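Local structure of enoyl-CoA hydratase (Mycolicibacterium smegmatis, 7MCM) at the interface of chains A and B. The protein catalyses the reversible addition of water to the double bond of 2-enoyl-CoA thioesters, giving (3S)-3-hydroxyacyl-CoA, as a member of the crotonase-like enoyl-CoA hydratase/isomerase family. Residues are numbered along the deposited sequence; one frame, centred on the assembly and turned at random. Chains: chain A/B, Enoyl-CoA hydratase.

Contact 1: the interface of chains A and B. Residues chain A 169, 172-173, 175; chain B 204, 207-208, 211.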
loop_
_atom_site.group_PDB
_atom_site.type_symbol
_atom_site.label_atom_id
_atom_site.label_comp_id
_atom_site.label_asym_id
_atom_site.label_seq_id
_atom_site.Cartn_x
_atom_site.Cartn_y
_atom_site.Cartn_z
ATOM N N GLU A 169 5.628 -11.260 21.523
ATOM C CA GLU A 169 6.179 -11.792 22.765
ATOM C C GLU A 169 7.434 -11.032 23.167
ATOM O O GLU A 169 7.591 -10.649 24.331
ATOM C CB GLU A 169 6.473 -13.289 22.640
ATOM C CG GLU A 169 7.112 -13.886 23.892
ATOM C CD GLU A 169 7.427 -15.368 23.749
ATOM O OE1 GLU A 169 6.960 -15.979 22.769
ATOM O OE2 GLU A 169 8.177 -15.914 24.586
ATOM N N LEU A 172 6.497 -7.088 23.992
ATOM C CA LEU A 172 5.588 -6.813 25.090
ATOM C C LEU A 172 6.102 -7.331 26.425
ATOM O O LEU A 172 5.696 -6.816 27.471
ATOM C CB LEU A 172 4.206 -7.409 24.788
ATOM C CG LEU A 172 3.630 -6.899 23.459
ATOM C CD1 LEU A 172 2.343 -7.645 23.096
ATOM C CD2 LEU A 172 3.406 -5.401 23.468
ATOM N N THR A 173 6.970 -8.341 26.419
ATOM C CA THR A 173 7.631 -8.748 27.655
ATOM C C THR A 173 8.980 -8.069 27.839
ATOM O O THR A 173 9.396 -7.822 28.987
ATOM C CB THR A 173 7.833 -10.268 27.697
ATOM O OG1 THR A 173 8.832 -10.653 26.741
ATOM C CG2 THR A 173 6.533 -10.999 27.396
ATOM N N ASP A 175 11.707 -9.537 27.328
ATOM C CA ASP A 175 12.587 -10.536 27.918
ATOM C C ASP A 175 13.650 -11.012 26.932
ATOM O O ASP A 175 13.540 -10.843 25.715
ATOM C CB ASP A 175 11.781 -11.722 28.435
ATOM C CG ASP A 175 10.909 -11.349 29.613
ATOM O OD1 ASP A 175 11.191 -10.305 30.252
ATOM O OD2 ASP A 175 9.943 -12.089 29.891
ATOM N N LEU B 204 2.741 -16.395 30.973
ATOM C CA LEU B 204 3.007 -15.553 29.809
ATOM C C LEU B 204 2.431 -14.152 29.995
ATOM O O LEU B 204 3.118 -13.150 29.767
ATOM C CB LEU B 204 2.421 -16.212 28.555
ATOM C CG LEU B 204 2.598 -15.481 27.225
ATOM C CD1 LEU B 204 4.080 -15.254 26.921
ATOM C CD2 LEU B 204 1.919 -16.251 26.084
ATOM N N ARG B 207 4.565 -11.983 32.283
ATOM C CA ARG B 207 5.794 -11.463 31.681
ATOM C C ARG B 207 5.530 -10.164 30.928
ATOM O O ARG B 207 6.428 -9.325 30.792
ATOM C CB ARG B 207 6.398 -12.495 30.727
ATOM C CG ARG B 207 7.009 -13.743 31.368
ATOM C CD ARG B 207 7.333 -14.779 30.263
ATOM N NE ARG B 207 8.202 -14.198 29.246
ATOM C CZ ARG B 207 8.369 -14.661 28.013
ATOM N NH1 ARG B 207 7.726 -15.737 27.577
ATOM N NH2 ARG B 207 9.206 -14.027 27.193
ATOM N N ILE B 208 4.296 -9.977 30.461
ATOM C CA ILE B 208 3.879 -8.713 29.870
ATOM C C ILE B 208 3.454 -7.730 30.946
ATOM O O ILE B 208 3.868 -6.566 30.941
ATOM C CB ILE B 208 2.738 -8.946 28.863
ATOM C CG1 ILE B 208 3.205 -9.851 27.712
ATOM C CG2 ILE B 208 2.196 -7.615 28.351
ATOM C CD1 ILE B 208 2.061 -10.251 26.789
ATOM N N ASN B 211 5.413 -4.989 33.110
ATOM C CA ASN B 211 5.893 -3.768 32.481
ATOM C C ASN B 211 4.880 -2.636 32.608
ATOM O O ASN B 211 3.680 -2.884 32.773
ATOM C CB ASN B 211 6.195 -4.053 31.013
ATOM C CG ASN B 211 7.259 -5.092 30.866
ATOM O OD1 ASN B 211 8.318 -4.970 31.472
ATOM N ND2 ASN B 211 6.970 -6.162 30.114
#

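Contact 2: the interface of chains A and B. Residues chain A 168, 172; chain B 108, 208, 216, 219-220, 223.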
loop_
_atom_site.group_PDB
_atom_site.type_symbol
_atom_site.label_atom_id
_atom_site.label_comp_id
_atom_site.label_asym_id
_atom_site.label_seq_id
_atom_site.Cartn_x
_atom_site.Cartn_y
_atom_site.Cartn_z
ATOM N N ALA A 168 5.593 -9.944 19.023
ATOM C CA ALA A 168 4.762 -9.464 20.115
ATOM C C ALA A 168 5.290 -9.968 21.450
ATOM O O ALA A 168 5.421 -9.200 22.411
ATOM C CB ALA A 168 3.309 -9.905 19.903
ATOM N N LEU A 172 6.497 -7.088 23.992
ATOM C CA LEU A 172 5.588 -6.813 25.090
ATOM C C LEU A 172 6.102 -7.331 26.425
ATOM O O LEU A 172 5.696 -6.816 27.471
ATOM C CB LEU A 172 4.206 -7.409 24.788
ATOM C CG LEU A 172 3.630 -6.899 23.459
ATOM C CD1 LEU A 172 2.343 -7.645 23.096
ATOM C CD2 LEU A 172 3.406 -5.401 23.468
ATOM N N PRO B 108 -2.858 -6.420 24.708
ATOM C CA PRO B 108 -2.537 -7.708 24.080
ATOM C C PRO B 108 -3.529 -8.782 24.487
ATOM O O PRO B 108 -3.962 -8.839 25.639
ATOM C CB PRO B 108 -1.143 -8.036 24.626
ATOM C CG PRO B 108 -0.640 -6.799 25.268
ATOM C CD PRO B 108 -1.755 -5.883 25.527
ATOM N N ILE B 208 4.296 -9.977 30.461
ATOM C CA ILE B 208 3.879 -8.713 29.870
ATOM C C ILE B 208 3.454 -7.730 30.946
ATOM O O ILE B 208 3.868 -6.566 30.941
ATOM C CB ILE B 208 2.738 -8.946 28.863
ATOM C CG1 ILE B 208 3.205 -9.851 27.712
ATOM C CG2 ILE B 208 2.196 -7.615 28.351
ATOM C CD1 ILE B 208 2.061 -10.251 26.789
ATOM N N VAL B 216 3.136 -0.917 27.395
ATOM C CA VAL B 216 2.625 -2.141 26.782
ATOM C C VAL B 216 1.616 -1.798 25.694
ATOM O O VAL B 216 1.628 -2.375 24.595
ATOM C CB VAL B 216 2.007 -3.041 27.871
ATOM C CG1 VAL B 216 1.189 -4.167 27.242
ATOM C CG2 VAL B 216 3.088 -3.585 28.775
ATOM N N ALA B 219 3.342 -0.077 22.709
ATOM C CA ALA B 219 4.073 -1.072 21.935
ATOM C C ALA B 219 3.140 -1.863 21.032
ATOM O O ALA B 219 3.458 -2.098 19.862
ATOM C CB ALA B 219 4.835 -2.014 22.867
ATOM N N LYS B 220 1.984 -2.284 21.551
ATOM C CA LYS B 220 1.036 -2.997 20.708
ATOM C C LYS B 220 0.544 -2.112 19.565
ATOM O O LYS B 220 0.476 -2.560 18.417
ATOM C CB LYS B 220 -0.151 -3.519 21.529
ATOM C CG LYS B 220 -1.321 -3.976 20.612
ATOM C CD LYS B 220 -2.303 -4.943 21.270
ATOM C CE LYS B 220 -3.376 -5.379 20.259
ATOM N NZ LYS B 220 -4.329 -6.343 20.867
ATOM N N LEU B 223 3.253 -2.096 16.987
ATOM C CA LEU B 223 3.319 -3.369 16.269
ATOM C C LEU B 223 2.182 -3.495 15.264
ATOM O O LEU B 223 2.386 -3.983 14.144
ATOM C CB LEU B 223 3.290 -4.535 17.257
ATOM C CG LEU B 223 4.594 -4.831 17.991
ATOM C CD1 LEU B 223 4.344 -5.649 19.250
ATOM C CD2 LEU B 223 5.553 -5.561 17.034
#

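Contact 1: the interface of chains A and B
B:Arg207 reaches from helix 197-209 of chain B between two acidic side chains of chain A, A:Glu169 and A:Asp175, and forms a salt bridge with each. This charged and polar patch joins two copies of the enzyme and may help hold the subunits together. NE of B:Arg207 points at the carboxylate oxygen OD2 of A:Asp175, 2.8 Å away, in a nearly straight bond (169° at H). OD2 is met almost along its C-O axis, and the carboxylate and guanidinium planes are nearly coplanar. NH1 of B:Arg207 donates to OE2 of A:Glu169 at 3.0 Å. This carboxylate is turned steeply, 73° from the guanidinium plane. OE2 lies at the guanidinium edge but is itself approached from above its own carboxylate plane. A bend at chi3 (56°) of B:Arg207 goes with NE toward A:Asp175 and NH1 toward A:Glu169, with NH2 weakly shared by both. The two carboxylates, if ionised, would probably balance the arginine's charge and hold its guanidinium in place.

Beside the salt bridges, methyl CG2 of A:Thr173 packs on CG1 of B:Ile208 at 3.5 Å. Past the helix end, the amide ND2 of B:Asn211 donates to the backbone O of A:Thr173 at 3.1 Å, from above the carbonyl plane.

The second shell lies within chain A. The hydroxyl OG1 of A:Thr173 donates to the backbone O of A:Glu169 at 2.7 Å. OG1 of A:Thr173 also accepts a hydrogen bond from the backbone N of A:Asp175 at 3.1 Å.

Contact 2: the interface of chains A and B
Helix 164-173 of chain A packs here against helix 213-228 of chain B, with B:Pro108 from a loop and B:Ile208 from helix 197-209 completing the patch. It is an apolar, knob-like part of the subunit interface. A:Leu172 is the knob and buries 89 Å² against these residues.

The two methyl branches of A:Leu172 go to different walls. CD1 of A:Leu172 comes at a slant onto CB and CG of B:Pro108, with CG 3.8 Å away. CD2 of A:Leu172 turns to helix 213-228 and touches CB of B:Ala219 at 3.7 Å. The same methyl rests on the helix backbone. There CD2 of A:Leu172 is 3.7 Å from the carbonyl O of B:Val216. CD2 of A:Leu172 is also 3.9 Å from the amide N of B:Lys220. The short side chain of B:Ala219 may let the methyl come down to the main chain. With CG anti to the carbonyl carbon (chi1 -56°) and chi2 at 173°, the branch point of A:Leu172 sends one methyl to the loop and the other to the helix.

One turn earlier in chain A, A:Ala168 presents its backbone rather than a long side chain. B:Leu223, one turn beyond B:Ala219, comes up to it with one branch. The contacts described here are apolar packing. The methyl CD1 of B:Leu223 ends 3.9 Å from CA of A:Ala168.

Contact 1 and contact 2 are adjoining parts of one interface, with the centres of their C-alpha atoms about 8 Å apart. They share A:Leu172 and B:Ile208, and chain A uses helix 164-173 in both. Contact 1 adds the charged and polar grip at and just past the C-terminal end of that helix, with A:Glu169 one turn before it, while contact 2 adds apolar packing along it. Chain B answers with helix 197-209 in both and with helix 213-228 in contact 2. The interface is not an exact two-fold. The deposited assembly holds six copies, and hexamers are typical of the crotonase family, so this contact is plausibly part of hexamer assembly.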